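Local coordinates for BIFUNCTIONAL PROTEIN Proline utilization A (PutA) (Corynebacterium freiburgense, PDB 5UX5), which catalyses the two-step oxidation of proline to glutamate, with an FAD-dependent proline dehydrogenase and an NAD-dependent aldehyde dehydrogenase in one chain, at residues G578-T583 against G911-I916; I698-S703 against S729-V734; G784-V789 against R806-P811; E946-T951 against D1047-L1052. All blocks are in the same frame, centred on the assembly; numbering follows the deposited sequence.

Interaction 1: residues G578-T583 against G911-I916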
loop_
_atom_site.group_PDB
_atom_site.type_symbol
_atom_site.label_atom_id
_atom_site.label_comp_id
_atom_site.label_asym_id
_atom_site.label_seq_id
_atom_site.Cartn_x
_atom_site.Cartn_y
_atom_site.Cartn_z
ATOM N N GLY A 578 9.933 -24.196 -26.758
ATOM C CA GLY A 578 8.738 -24.899 -26.348
ATOM C C GLY A 578 8.071 -25.544 -27.537
ATOM O O GLY A 578 8.710 -25.827 -28.551
ATOM N N HIS A 579 6.769 -25.774 -27.403
ATOM C CA HIS A 579 6.044 -26.615 -28.341
ATOM C C HIS A 579 4.973 -25.876 -29.131
ATOM O O HIS A 579 4.241 -26.514 -29.895
ATOM C CB HIS A 579 5.452 -27.786 -27.568
ATOM C CG HIS A 579 6.489 -28.577 -26.841
ATOM N ND1 HIS A 579 7.272 -29.526 -27.469
ATOM C CD2 HIS A 579 6.924 -28.513 -25.560
ATOM C CE1 HIS A 579 8.112 -30.046 -26.595
ATOM N NE2 HIS A 579 7.933 -29.436 -25.434
ATOM N N SER A 580 4.909 -24.548 -29.021
ATOM C CA SER A 580 3.986 -23.713 -29.777
ATOM C C SER A 580 4.694 -22.438 -30.207
ATOM O O SER A 580 5.713 -22.046 -29.633
ATOM C CB SER A 580 2.756 -23.365 -28.952
ATOM O OG SER A 580 3.105 -23.226 -27.586
ATOM N N LYS A 581 4.149 -21.790 -31.230
ATOM C CA LYS A 581 4.728 -20.568 -31.773
ATOM C C LYS A 581 3.683 -19.461 -31.775
ATOM O O LYS A 581 2.532 -19.674 -32.184
ATOM C CB LYS A 581 5.279 -20.774 -33.203
ATOM C CG LYS A 581 5.920 -19.508 -33.786
ATOM C CD LYS A 581 6.505 -19.659 -35.197
ATOM C CE LYS A 581 5.469 -19.925 -36.262
ATOM N NZ LYS A 581 6.056 -19.895 -37.635
ATOM N N PHE A 582 4.103 -18.269 -31.359
ATOM C CA PHE A 582 3.205 -17.126 -31.220
ATOM C C PHE A 582 3.305 -16.228 -32.447
ATOM O O PHE A 582 4.390 -16.018 -32.988
ATOM C CB PHE A 582 3.538 -16.348 -29.946
ATOM C CG PHE A 582 2.748 -15.094 -29.747
ATOM C CD1 PHE A 582 1.421 -15.149 -29.298
ATOM C CD2 PHE A 582 3.342 -13.848 -29.937
ATOM C CE1 PHE A 582 0.690 -13.990 -29.063
ATOM C CE2 PHE A 582 2.618 -12.684 -29.712
ATOM C CZ PHE A 582 1.284 -12.764 -29.268
ATOM N N THR A 583 2.161 -15.745 -32.912
ATOM C CA THR A 583 2.100 -14.771 -33.999
ATOM C C THR A 583 1.276 -13.588 -33.522
ATOM O O THR A 583 0.061 -13.747 -33.277
ATOM C CB THR A 583 1.500 -15.392 -35.256
ATOM O OG1 THR A 583 2.318 -16.501 -35.643
ATOM C CG2 THR A 583 1.436 -14.369 -36.393
ATOM N N GLY A 911 -2.404 -12.144 -29.679
ATOM C CA GLY A 911 -2.007 -12.829 -30.890
ATOM C C GLY A 911 -2.657 -14.186 -30.937
ATOM O O GLY A 911 -3.677 -14.430 -30.289
ATOM N N THR A 912 -2.041 -15.081 -31.693
ATOM C CA THR A 912 -2.570 -16.428 -31.843
ATOM C C THR A 912 -1.424 -17.413 -31.746
ATOM O O THR A 912 -0.302 -17.091 -32.129
ATOM C CB THR A 912 -3.289 -16.587 -33.172
ATOM O OG1 THR A 912 -2.484 -16.020 -34.214
ATOM C CG2 THR A 912 -4.645 -15.875 -33.119
ATOM N N TRP A 913 -1.712 -18.609 -31.229
ATOM C CA TRP A 913 -0.716 -19.659 -31.055
ATOM C C TRP A 913 -1.029 -20.855 -31.946
ATOM O O TRP A 913 -2.194 -21.170 -32.211
ATOM C CB TRP A 913 -0.636 -20.123 -29.593
ATOM C CG TRP A 913 -0.060 -19.102 -28.659
ATOM C CD1 TRP A 913 -0.709 -18.050 -28.101
ATOM C CD2 TRP A 913 1.297 -19.027 -28.189
ATOM N NE1 TRP A 913 0.146 -17.322 -27.303
ATOM C CE2 TRP A 913 1.385 -17.897 -27.343
ATOM C CE3 TRP A 913 2.447 -19.796 -28.414
ATOM C CZ2 TRP A 913 2.578 -17.513 -26.726
ATOM C CZ3 TRP A 913 3.626 -19.424 -27.787
ATOM C CH2 TRP A 913 3.683 -18.295 -26.955
ATOM N N GLU A 914 0.031 -21.533 -32.390
ATOM C CA GLU A 914 -0.104 -22.733 -33.201
ATOM C C GLU A 914 0.848 -23.809 -32.711
ATOM O O GLU A 914 1.960 -23.510 -32.275
ATOM C CB GLU A 914 0.184 -22.444 -34.676
ATOM C CG GLU A 914 1.620 -22.001 -34.984
ATOM C CD GLU A 914 1.850 -21.705 -36.471
ATOM O OE1 GLU A 914 1.223 -22.359 -37.334
ATOM O OE2 GLU A 914 2.649 -20.803 -36.784
ATOM N N ASP A 915 0.418 -25.065 -32.789
ATOM C CA ASP A 915 1.347 -26.164 -32.533
ATOM C C ASP A 915 2.496 -26.150 -33.551
ATOM O O ASP A 915 2.317 -25.782 -34.716
ATOM C CB ASP A 915 0.603 -27.504 -32.583
ATOM C CG ASP A 915 -0.175 -27.806 -31.315
ATOM O OD1 ASP A 915 0.351 -27.574 -30.216
ATOM O OD2 ASP A 915 -1.325 -28.275 -31.403
ATOM N N ILE A 916 3.696 -26.514 -33.094
ATOM C CA ILE A 916 4.836 -26.747 -33.977
ATOM C C ILE A 916 5.336 -28.175 -33.784
ATOM O O ILE A 916 4.946 -28.878 -32.854
ATOM C CB ILE A 916 5.991 -25.743 -33.769
ATOM C CG1 ILE A 916 6.596 -25.828 -32.371
ATOM C CG2 ILE A 916 5.572 -24.325 -34.115
ATOM C CD1 ILE A 916 7.640 -24.716 -32.129
#
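One face of the Trp913 indole is taken by Phe582, whose CB stands 3.5 Å from the centroid of the Trp913 six-membered ring and almost on its normal, a CH-pi contact; Ser580 C lies in plane at the indole edge. The Phe582 ring crosses the indole obliquely, with planes at 48° and CD1 reaching 3.2 Å from Trp913 NE1, and Trp913 CD1 lies in plane at the Phe582 edge. With CG anti to the backbone N (chi1 176°), the Phe582 ring runs out beside Gly911, where CE1 lies 3.5 Å from Gly911 CA. Trp913 NE1 gives its hydrogen to Ala908 O.

Both aromatics share one face of an antiparallel strand pair, as a non-hydrogen-bonded pair. On the other face Lys581 and Glu914 run side by side, with a long salt bridge of 3.6 Å from Lys581 NZ to Glu914 OE2. Backbone hydrogen bonds tie Lys581 to Glu914 and Thr583 to Thr912 in both directions, Thr583 N meeting Thr912 O nearly along the C=O axis.

The pair places strand 911-915 against the start of strand 580-591. Leu574 of helix 550-574 touches both aromatic side chains, Arg1050 makes a cation-pi contact with Trp913, and helix 936-953 packs on His579 and Asp915.

Interaction 2: residues I698-S703 against S729-V734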
loop_
_atom_site.group_PDB
_atom_site.type_symbol
_atom_site.label_atom_id
_atom_site.label_comp_id
_atom_site.label_asym_id
_atom_site.label_seq_id
_atom_site.Cartn_x
_atom_site.Cartn_y
_atom_site.Cartn_z
ATOM N N ILE A 698 -14.661 -6.784 2.188
ATOM C CA ILE A 698 -13.661 -7.258 3.145
ATOM C C ILE A 698 -14.404 -7.877 4.312
ATOM O O ILE A 698 -15.225 -7.208 4.956
ATOM C CB ILE A 698 -12.721 -6.137 3.619
ATOM C CG1 ILE A 698 -11.826 -5.658 2.489
ATOM C CG2 ILE A 698 -11.905 -6.528 4.873
ATOM C CD1 ILE A 698 -10.930 -4.522 2.963
ATOM N N ILE A 699 -14.115 -9.144 4.591
ATOM C CA ILE A 699 -14.682 -9.834 5.749
ATOM C C ILE A 699 -13.803 -9.595 6.980
ATOM O O ILE A 699 -12.571 -9.733 6.923
ATOM C CB ILE A 699 -14.841 -11.336 5.467
ATOM C CG1 ILE A 699 -15.765 -11.561 4.270
ATOM C CG2 ILE A 699 -15.330 -12.046 6.699
ATOM C CD1 ILE A 699 -15.974 -13.022 3.946
ATOM N N VAL A 700 -14.444 -9.242 8.093
ATOM C CA VAL A 700 -13.800 -8.994 9.372
ATOM C C VAL A 700 -14.457 -9.910 10.391
ATOM O O VAL A 700 -15.641 -9.748 10.708
ATOM C CB VAL A 700 -13.931 -7.524 9.796
ATOM C CG1 VAL A 700 -13.196 -7.248 11.145
ATOM C CG2 VAL A 700 -13.448 -6.624 8.671
ATOM N N THR A 701 -13.694 -10.837 10.927
ATOM C CA THR A 701 -14.151 -11.792 11.922
ATOM C C THR A 701 -13.649 -11.384 13.294
ATOM O O THR A 701 -12.655 -10.666 13.404
ATOM C CB THR A 701 -13.638 -13.198 11.579
ATOM O OG1 THR A 701 -12.272 -13.331 12.002
ATOM C CG2 THR A 701 -13.744 -13.457 10.089
ATOM N N PRO A 702 -14.257 -11.883 14.373
ATOM C CA PRO A 702 -13.813 -11.466 15.715
ATOM C C PRO A 702 -12.341 -11.713 15.995
ATOM O O PRO A 702 -11.777 -11.034 16.864
ATOM C CB PRO A 702 -14.698 -12.299 16.654
ATOM C CG PRO A 702 -15.898 -12.583 15.876
ATOM C CD PRO A 702 -15.429 -12.770 14.449
ATOM N N SER A 703 -11.686 -12.615 15.258
ATOM C CA SER A 703 -10.267 -12.914 15.446
ATOM C C SER A 703 -9.342 -11.915 14.748
ATOM O O SER A 703 -8.152 -12.184 14.601
ATOM C CB SER A 703 -9.972 -14.337 14.967
ATOM O OG SER A 703 -10.650 -15.291 15.766
ATOM N N SER A 729 -16.465 -1.742 -1.198
ATOM C CA SER A 729 -17.802 -1.204 -1.099
ATOM C C SER A 729 -18.559 -1.830 0.043
ATOM O O SER A 729 -19.504 -1.234 0.565
ATOM C CB SER A 729 -18.551 -1.483 -2.408
ATOM O OG SER A 729 -19.061 -0.308 -3.017
ATOM N N LEU A 730 -18.121 -2.985 0.476
ATOM C CA LEU A 730 -18.785 -3.733 1.516
ATOM C C LEU A 730 -17.738 -4.177 2.520
ATOM O O LEU A 730 -16.631 -4.577 2.144
ATOM C CB LEU A 730 -19.510 -4.935 0.906
ATOM C CG LEU A 730 -20.491 -4.613 -0.237
ATOM C CD1 LEU A 730 -20.806 -5.837 -1.068
ATOM C CD2 LEU A 730 -21.801 -4.046 0.282
ATOM N N VAL A 731 -18.083 -4.070 3.795
ATOM C CA VAL A 731 -17.398 -4.759 4.879
ATOM C C VAL A 731 -18.436 -5.675 5.540
ATOM O O VAL A 731 -19.545 -5.234 5.884
ATOM C CB VAL A 731 -16.733 -3.750 5.864
ATOM C CG1 VAL A 731 -17.731 -2.813 6.471
ATOM C CG2 VAL A 731 -15.916 -4.425 6.969
ATOM N N ILE A 732 -18.099 -6.958 5.653
ATOM C CA ILE A 732 -18.987 -7.978 6.204
ATOM C C ILE A 732 -18.371 -8.416 7.521
ATOM O O ILE A 732 -17.293 -9.020 7.530
ATOM C CB ILE A 732 -19.141 -9.192 5.272
ATOM C CG1 ILE A 732 -19.522 -8.801 3.856
ATOM C CG2 ILE A 732 -20.161 -10.176 5.805
ATOM C CD1 ILE A 732 -19.487 -9.995 2.965
ATOM N N LEU A 733 -19.045 -8.122 8.625
ATOM C CA LEU A 733 -18.564 -8.451 9.959
ATOM C C LEU A 733 -19.223 -9.736 10.433
ATOM O O LEU A 733 -20.447 -9.877 10.336
ATOM C CB LEU A 733 -18.894 -7.331 10.937
ATOM C CG LEU A 733 -18.710 -5.929 10.411
ATOM C CD1 LEU A 733 -19.173 -4.967 11.476
ATOM C CD2 LEU A 733 -17.264 -5.741 10.131
ATOM N N VAL A 734 -18.421 -10.675 10.926
ATOM C CA VAL A 734 -18.954 -11.908 11.499
ATOM C C VAL A 734 -19.096 -11.735 13.002
ATOM O O VAL A 734 -18.138 -11.345 13.688
ATOM C CB VAL A 734 -18.074 -13.122 11.171
ATOM C CG1 VAL A 734 -18.672 -14.345 11.817
ATOM C CG2 VAL A 734 -17.972 -13.327 9.658
#
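The carbonyl oxygen of Ile732 is gripped by one N-H and one C-H: Val700 N donates to Ile732 O over 2.9 Å at 167°, in the carbonyl plane, and Ile699 CA brings a CA-H contact to the same oxygen at 3.3 Å. This is the parallel strand pairing of a beta-alpha-beta unit in the aldehyde dehydrogenase part of the chain, in which helix 706-718 connects strand 696-700 to strand 728-734.

Three further backbone bonds complete the pairing. Ile698 N reaches Leu730 O, Ile732 N returns to Ile698 O, and Val734 N closes on Val700 O at 2.9 Å; the donors at Leu730 O and Ile698 O stand above the carbonyl planes.

The side chains alternate between two buried faces. On one, Val700 meets two partners: CG2, anti to the carbonyl carbon, crosses Val731 CG2 at 3.7 Å, while CB lies alongside Leu733 CD2. Phe740 of helix 740-750 packs on all three. On the other face Ile699 and Ile732 are neighbours, with Ala836 of helix 833-841 against both. Val734 points toward the partner strand, and its CG2, anti to the carbonyl carbon, crosses Ile699 CG2 obliquely at 4.2 Å. Thr701 has left the strand, and its OG1 hydrogen-bonds to Glu858.

Where the pairing runs out, Pro702 CD lies 3.2 Å from Val734 O.

Interaction 3: residues G784-V789 against R806-P811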
loop_
_atom_site.group_PDB
_atom_site.type_symbol
_atom_site.label_atom_id
_atom_site.label_comp_id
_atom_site.label_asym_id
_atom_site.label_seq_id
_atom_site.Cartn_x
_atom_site.Cartn_y
_atom_site.Cartn_z
ATOM N N GLY A 784 -34.732 -1.005 6.301
ATOM C CA GLY A 784 -33.991 -1.498 7.445
ATOM C C GLY A 784 -32.616 -0.903 7.639
ATOM O O GLY A 784 -32.047 -1.048 8.734
ATOM N N GLU A 785 -32.097 -0.173 6.652
ATOM C CA GLU A 785 -30.752 0.385 6.676
ATOM C C GLU A 785 -30.750 1.751 7.367
ATOM O O GLU A 785 -31.789 2.390 7.542
ATOM C CB GLU A 785 -30.215 0.493 5.244
ATOM C CG GLU A 785 -30.210 -0.873 4.509
ATOM C CD GLU A 785 -29.652 -0.821 3.090
ATOM O OE1 GLU A 785 -29.622 0.286 2.499
ATOM O OE2 GLU A 785 -29.220 -1.890 2.574
ATOM N N SER A 786 -29.567 2.179 7.794
ATOM C CA SER A 786 -29.401 3.499 8.387
ATOM C C SER A 786 -28.026 4.029 7.996
ATOM O O SER A 786 -27.121 3.259 7.675
ATOM C CB SER A 786 -29.579 3.457 9.910
ATOM O OG SER A 786 -28.924 2.316 10.436
ATOM N N TRP A 787 -27.886 5.359 7.991
ATOM C CA TRP A 787 -26.583 5.989 7.796
ATOM C C TRP A 787 -25.864 6.064 9.137
ATOM O O TRP A 787 -26.330 6.753 10.048
ATOM C CB TRP A 787 -26.704 7.400 7.219
ATOM C CG TRP A 787 -27.044 7.516 5.770
ATOM C CD1 TRP A 787 -28.130 8.139 5.239
ATOM C CD2 TRP A 787 -26.282 7.026 4.653
ATOM N NE1 TRP A 787 -28.108 8.056 3.860
ATOM C CE2 TRP A 787 -26.987 7.379 3.477
ATOM C CE3 TRP A 787 -25.082 6.313 4.533
ATOM C CZ2 TRP A 787 -26.532 7.050 2.205
ATOM C CZ3 TRP A 787 -24.628 5.979 3.260
ATOM C CH2 TRP A 787 -25.353 6.344 2.114
ATOM N N LEU A 788 -24.730 5.360 9.255
ATOM C CA LEU A 788 -23.808 5.610 10.364
ATOM C C LEU A 788 -23.041 6.903 10.138
ATOM O O LEU A 788 -22.705 7.616 11.091
ATOM C CB LEU A 788 -22.820 4.454 10.528
ATOM C CG LEU A 788 -23.385 3.115 10.969
ATOM C CD1 LEU A 788 -22.249 2.124 11.111
ATOM C CD2 LEU A 788 -24.163 3.287 12.258
ATOM N N VAL A 789 -22.703 7.183 8.885
ATOM C CA VAL A 789 -22.169 8.467 8.455
ATOM C C VAL A 789 -22.867 8.755 7.132
ATOM O O VAL A 789 -22.823 7.916 6.226
ATOM C CB VAL A 789 -20.635 8.437 8.276
ATOM C CG1 VAL A 789 -20.128 9.754 7.729
ATOM C CG2 VAL A 789 -19.919 8.070 9.578
ATOM N N ARG A 806 -23.408 3.013 5.125
ATOM C CA ARG A 806 -24.664 2.309 5.395
ATOM C C ARG A 806 -24.451 1.115 6.309
ATOM O O ARG A 806 -23.498 0.343 6.133
ATOM C CB ARG A 806 -25.267 1.748 4.123
ATOM C CG ARG A 806 -25.476 2.703 3.076
ATOM C CD ARG A 806 -25.974 1.972 1.877
ATOM N NE ARG A 806 -26.205 2.974 0.862
ATOM C CZ ARG A 806 -27.355 3.157 0.250
ATOM N NH1 ARG A 806 -28.385 2.364 0.532
ATOM N NH2 ARG A 806 -27.455 4.127 -0.650
ATOM N N ASP A 807 -25.395 0.915 7.219
ATOM C CA ASP A 807 -25.435 -0.224 8.125
ATOM C C ASP A 807 -26.620 -1.134 7.776
ATOM O O ASP A 807 -27.661 -0.679 7.279
ATOM C CB ASP A 807 -25.512 0.302 9.573
ATOM C CG ASP A 807 -25.080 -0.706 10.613
ATOM O OD1 ASP A 807 -24.544 -1.777 10.259
ATOM O OD2 ASP A 807 -25.224 -0.378 11.814
ATOM N N ASN A 808 -26.458 -2.432 8.057
ATOM C CA ASN A 808 -27.513 -3.436 7.871
ATOM C C ASN A 808 -27.867 -3.637 6.391
ATOM O O ASN A 808 -29.028 -3.851 6.034
ATOM C CB ASN A 808 -28.747 -3.067 8.696
ATOM C CG ASN A 808 -28.468 -3.094 10.186
ATOM O OD1 ASN A 808 -27.847 -4.027 10.699
ATOM N ND2 ASN A 808 -28.867 -2.038 10.878
ATOM N N VAL A 809 -26.862 -3.563 5.523
ATOM C CA VAL A 809 -27.054 -3.875 4.110
ATOM C C VAL A 809 -27.321 -5.370 3.985
ATOM O O VAL A 809 -26.505 -6.196 4.406
ATOM C CB VAL A 809 -25.827 -3.448 3.290
ATOM C CG1 VAL A 809 -25.865 -4.049 1.916
ATOM C CG2 VAL A 809 -25.775 -1.941 3.185
ATOM N N ARG A 810 -28.526 -5.743 3.392
ATOM C CA ARG A 810 -28.878 -7.156 3.459
ATOM C C ARG A 810 -28.526 -7.873 2.158
ATOM O O ARG A 810 -28.480 -7.243 1.097
ATOM C CB ARG A 810 -30.374 -7.311 3.754
ATOM C CG ARG A 810 -30.830 -6.854 5.145
ATOM C CD ARG A 810 -30.195 -7.693 6.256
ATOM N NE ARG A 810 -30.358 -9.137 6.054
ATOM C CZ ARG A 810 -29.922 -10.069 6.904
ATOM N NH1 ARG A 810 -29.292 -9.711 8.023
ATOM N NH2 ARG A 810 -30.119 -11.358 6.641
ATOM N N PRO A 811 -28.299 -9.194 2.190
ATOM C CA PRO A 811 -27.937 -9.921 0.959
ATOM C C PRO A 811 -29.043 -9.879 -0.085
ATOM O O PRO A 811 -30.188 -10.252 0.178
ATOM C CB PRO A 811 -27.711 -11.355 1.454
ATOM C CG PRO A 811 -28.554 -11.462 2.677
ATOM C CD PRO A 811 -28.428 -10.110 3.338
#
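Glu785 and Arg806 meet in a salt bridge in which Arg806 NH1 donates to Glu785 OE1 over 3.1 Å, in a bent bond with 138° at the hydrogen. The oxygen uses its syn lone pair and lies close to the guanidinium plane, yet the carboxylate is turned 83° from that plane, so a single N-H carries the bond. The other oxygen, OE2, turns to Val809 and sits 3.3 Å from Val809 CA.

On its other flank Arg806 runs beside Trp787, both side chains pointing the same way. The closest approach is by the aliphatic part, Arg806 CG to Trp787 CZ3 at 3.4 Å, with NE near CH2, while the guanidinium is inclined at 68° to the indole. Leu788 brings its CG to 3.8 Å from Asp807 CB, across the backbone from this group.

The backbones beneath form a short antiparallel pairing of strands 786-787 and 804-807. Asp807 N donates to Ser786 O at 2.9 Å, nearly along the C=O axis, whereas the return bond from Ser786 N is weak. Just beyond, Leu788 and Val789 both face Ile805 in a classic beta bulge.

Further out, Arg806 NH2 donates to Gly777 O, and Glu785 OE1 also accepts from Glu782 N, so each charged group has a second hold. Asp807 OD1 is hydrogen-bonded to His829 of strand 824-830, the strand that flanks 804-807.

Interaction 4: residues E946-T951 against D1047-L1052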
loop_
_atom_site.group_PDB
_atom_site.type_symbol
_atom_site.label_atom_id
_atom_site.label_comp_id
_atom_site.label_asym_id
_atom_site.label_seq_id
_atom_site.Cartn_x
_atom_site.Cartn_y
_atom_site.Cartn_z
ATOM N N GLU A 946 1.013 -32.643 -19.032
ATOM C CA GLU A 946 1.802 -33.008 -17.860
ATOM C C GLU A 946 2.940 -32.021 -17.633
ATOM O O GLU A 946 3.136 -31.542 -16.514
ATOM C CB GLU A 946 2.341 -34.425 -18.021
ATOM C CG GLU A 946 3.130 -34.929 -16.835
ATOM C CD GLU A 946 2.309 -35.092 -15.576
ATOM O OE1 GLU A 946 2.920 -35.075 -14.487
ATOM O OE2 GLU A 946 1.071 -35.250 -15.666
ATOM N N ILE A 947 3.701 -31.701 -18.686
ATOM C CA ILE A 947 4.856 -30.810 -18.535
ATOM C C ILE A 947 4.408 -29.411 -18.147
ATOM O O ILE A 947 5.019 -28.764 -17.283
ATOM C CB ILE A 947 5.703 -30.776 -19.818
ATOM C CG1 ILE A 947 6.290 -32.121 -20.122
ATOM C CG2 ILE A 947 6.774 -29.724 -19.732
ATOM C CD1 ILE A 947 6.868 -32.097 -21.488
ATOM N N ALA A 948 3.370 -28.907 -18.802
ATOM C CA ALA A 948 2.846 -27.595 -18.428
ATOM C C ALA A 948 2.353 -27.606 -16.988
ATOM O O ALA A 948 2.592 -26.660 -16.239
ATOM C CB ALA A 948 1.728 -27.177 -19.387
ATOM N N TRP A 949 1.726 -28.697 -16.562
ATOM C CA TRP A 949 1.248 -28.752 -15.191
ATOM C C TRP A 949 2.414 -28.735 -14.209
ATOM O O TRP A 949 2.360 -28.028 -13.199
ATOM C CB TRP A 949 0.361 -29.985 -14.995
ATOM C CG TRP A 949 -0.594 -29.857 -13.845
ATOM C CD1 TRP A 949 -0.437 -30.359 -12.590
ATOM C CD2 TRP A 949 -1.827 -29.133 -13.835
ATOM N NE1 TRP A 949 -1.494 -30.018 -11.811
ATOM C CE2 TRP A 949 -2.370 -29.261 -12.546
ATOM C CE3 TRP A 949 -2.530 -28.391 -14.796
ATOM C CZ2 TRP A 949 -3.589 -28.680 -12.184
ATOM C CZ3 TRP A 949 -3.751 -27.814 -14.435
ATOM C CH2 TRP A 949 -4.261 -27.966 -13.140
ATOM N N ARG A 950 3.494 -29.467 -14.512
ATOM C CA ARG A 950 4.673 -29.459 -13.647
ATOM C C ARG A 950 5.375 -28.107 -13.638
ATOM O O ARG A 950 5.937 -27.701 -12.613
ATOM C CB ARG A 950 5.670 -30.525 -14.074
ATOM C CG ARG A 950 5.205 -31.937 -13.916
ATOM C CD ARG A 950 6.308 -32.864 -14.307
ATOM N NE ARG A 950 5.826 -34.227 -14.388
ATOM C CZ ARG A 950 6.590 -35.273 -14.681
ATOM N NH1 ARG A 950 7.882 -35.115 -14.904
ATOM N NH2 ARG A 950 6.061 -36.477 -14.748
ATOM N N THR A 951 5.396 -27.416 -14.779
ATOM C CA THR A 951 6.192 -26.203 -14.916
ATOM C C THR A 951 5.499 -24.998 -14.298
ATOM O O THR A 951 6.122 -24.228 -13.558
ATOM C CB THR A 951 6.454 -25.930 -16.392
ATOM O OG1 THR A 951 7.412 -26.881 -16.886
ATOM C CG2 THR A 951 7.009 -24.510 -16.559
ATOM N N ASP A 1047 -0.348 -28.304 -27.408
ATOM C CA ASP A 1047 0.468 -27.717 -26.351
ATOM C C ASP A 1047 -0.422 -27.244 -25.216
ATOM O O ASP A 1047 -1.013 -26.162 -25.292
ATOM C CB ASP A 1047 1.300 -26.547 -26.874
ATOM C CG ASP A 1047 2.515 -26.236 -25.951
ATOM O OD1 ASP A 1047 2.618 -26.844 -24.864
ATOM O OD2 ASP A 1047 3.351 -25.376 -26.299
ATOM N N GLY A 1048 -0.441 -28.004 -24.118
ATOM C CA GLY A 1048 -1.213 -27.599 -22.960
ATOM C C GLY A 1048 -0.742 -26.306 -22.323
ATOM O O GLY A 1048 -1.544 -25.617 -21.665
ATOM N N ARG A 1049 0.535 -25.940 -22.523
ATOM C CA ARG A 1049 1.000 -24.650 -22.034
ATOM C C ARG A 1049 0.119 -23.531 -22.553
ATOM O O ARG A 1049 -0.037 -22.514 -21.878
ATOM C CB ARG A 1049 2.454 -24.402 -22.442
ATOM C CG ARG A 1049 3.052 -23.140 -21.850
ATOM C CD ARG A 1049 2.876 -23.119 -20.324
ATOM N NE ARG A 1049 3.387 -21.899 -19.686
ATOM C CZ ARG A 1049 2.682 -20.768 -19.543
ATOM N NH1 ARG A 1049 1.440 -20.682 -19.995
ATOM N NH2 ARG A 1049 3.213 -19.706 -18.949
ATOM N N ARG A 1050 -0.490 -23.713 -23.727
ATOM C CA ARG A 1050 -1.477 -22.776 -24.240
ATOM C C ARG A 1050 -2.911 -23.234 -24.004
ATOM O O ARG A 1050 -3.706 -22.474 -23.441
ATOM C CB ARG A 1050 -1.278 -22.543 -25.734
ATOM C CG ARG A 1050 0.060 -21.988 -26.151
ATOM C CD ARG A 1050 0.426 -20.740 -25.425
ATOM N NE ARG A 1050 -0.711 -19.845 -25.320
ATOM C CZ ARG A 1050 -0.742 -18.789 -24.510
ATOM N NH1 ARG A 1050 0.324 -18.500 -23.754
ATOM N NH2 ARG A 1050 -1.834 -18.035 -24.445
ATOM N N GLU A 1051 -3.244 -24.480 -24.353
ATOM C CA GLU A 1051 -4.644 -24.903 -24.333
ATOM C C GLU A 1051 -5.198 -24.953 -22.921
ATOM O O GLU A 1051 -6.372 -24.646 -22.713
ATOM C CB GLU A 1051 -4.797 -26.268 -24.991
ATOM C CG GLU A 1051 -6.232 -26.743 -25.205
ATOM C CD GLU A 1051 -7.057 -25.816 -26.107
ATOM O OE1 GLU A 1051 -8.182 -25.454 -25.690
ATOM O OE2 GLU A 1051 -6.620 -25.500 -27.245
ATOM N N LEU A 1052 -4.379 -25.332 -21.933
ATOM C CA LEU A 1052 -4.899 -25.461 -20.572
ATOM C C LEU A 1052 -5.326 -24.116 -19.968
ATOM O O LEU A 1052 -6.057 -24.107 -18.965
ATOM C CB LEU A 1052 -3.878 -26.171 -19.660
ATOM C CG LEU A 1052 -3.689 -27.688 -19.912
ATOM C CD1 LEU A 1052 -2.533 -28.301 -19.153
ATOM C CD2 LEU A 1052 -4.929 -28.475 -19.584
#
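Ala948 is the close point of the contact: its methyl group points at the first turn of helix 1048-1051 and presses on backbone, with CB 3.6 Å from Arg1049 N and 3.9 Å from Gly1048 C. With only a methyl group at 948, the CA atoms of Ala948 and Arg1049 come to 5.0 Å. Leu1052, buried, reaches back with CD1, which lies 4.4 Å from Ala948 CB and equally far from Trp949 CE3, meeting the indole at its edge, near the ring plane. Phe953, further along helix 936-953, also touches Ala948, Arg1049 and Leu1052.

Toward Arg1049 and the exposed Arg950 the contact is looser. Arg1049 adds its CB at 4.2 Å from Ala948 CB, and beyond it the chain bends at chi2 (53°) to carry the guanidinium toward Glu952 in a long, weak ion pair. Arg950 is paired within its own helix, where its NE donates to Glu946 OE1 over 3.0 Å, in the guanidinium plane. Glu946 OE2 has a salt bridge to Arg996.

Asp1047 is the N-cap of helix 1048-1051, its OD1 accepting from Arg1049 N from above the carboxylate plane, while OD2 goes to Ser580. Between the two segments the contact is van der Waals packing centred on Ala948 and Leu1052, without a hydrogen bond; a charged link to helix 936-953 comes from the weak pair of Arg1049 with Glu952. The capping carboxylate, set at a helix N-terminus, is probably favoured in its charged form.

In the fold
Interactions 1 and 4 form one neighbourhood, their centres about 13 Å apart. Asp1047 joins them: its OD2 lies 2.5 Å from Ser580 OG and its N lies 3.0 Å from Asp915 OD1, both probable hydrogen bonds, so the strand pair 578-583/911-916 is tied to the start of helix 1048-1051. Interactions 2 and 3 make a second group, with centres about 14 Å apart and nearest atoms about 4 Å apart without touching; strand 824-830 lies beside both. The groups are far apart, interactions 1 and 2 being about 45 Å between centres, and interactions 2 and 3 are nested in the chain between 583 and 911. That span also holds the NAD pocket; the FAD pocket lies in the earlier proline dehydrogenase part.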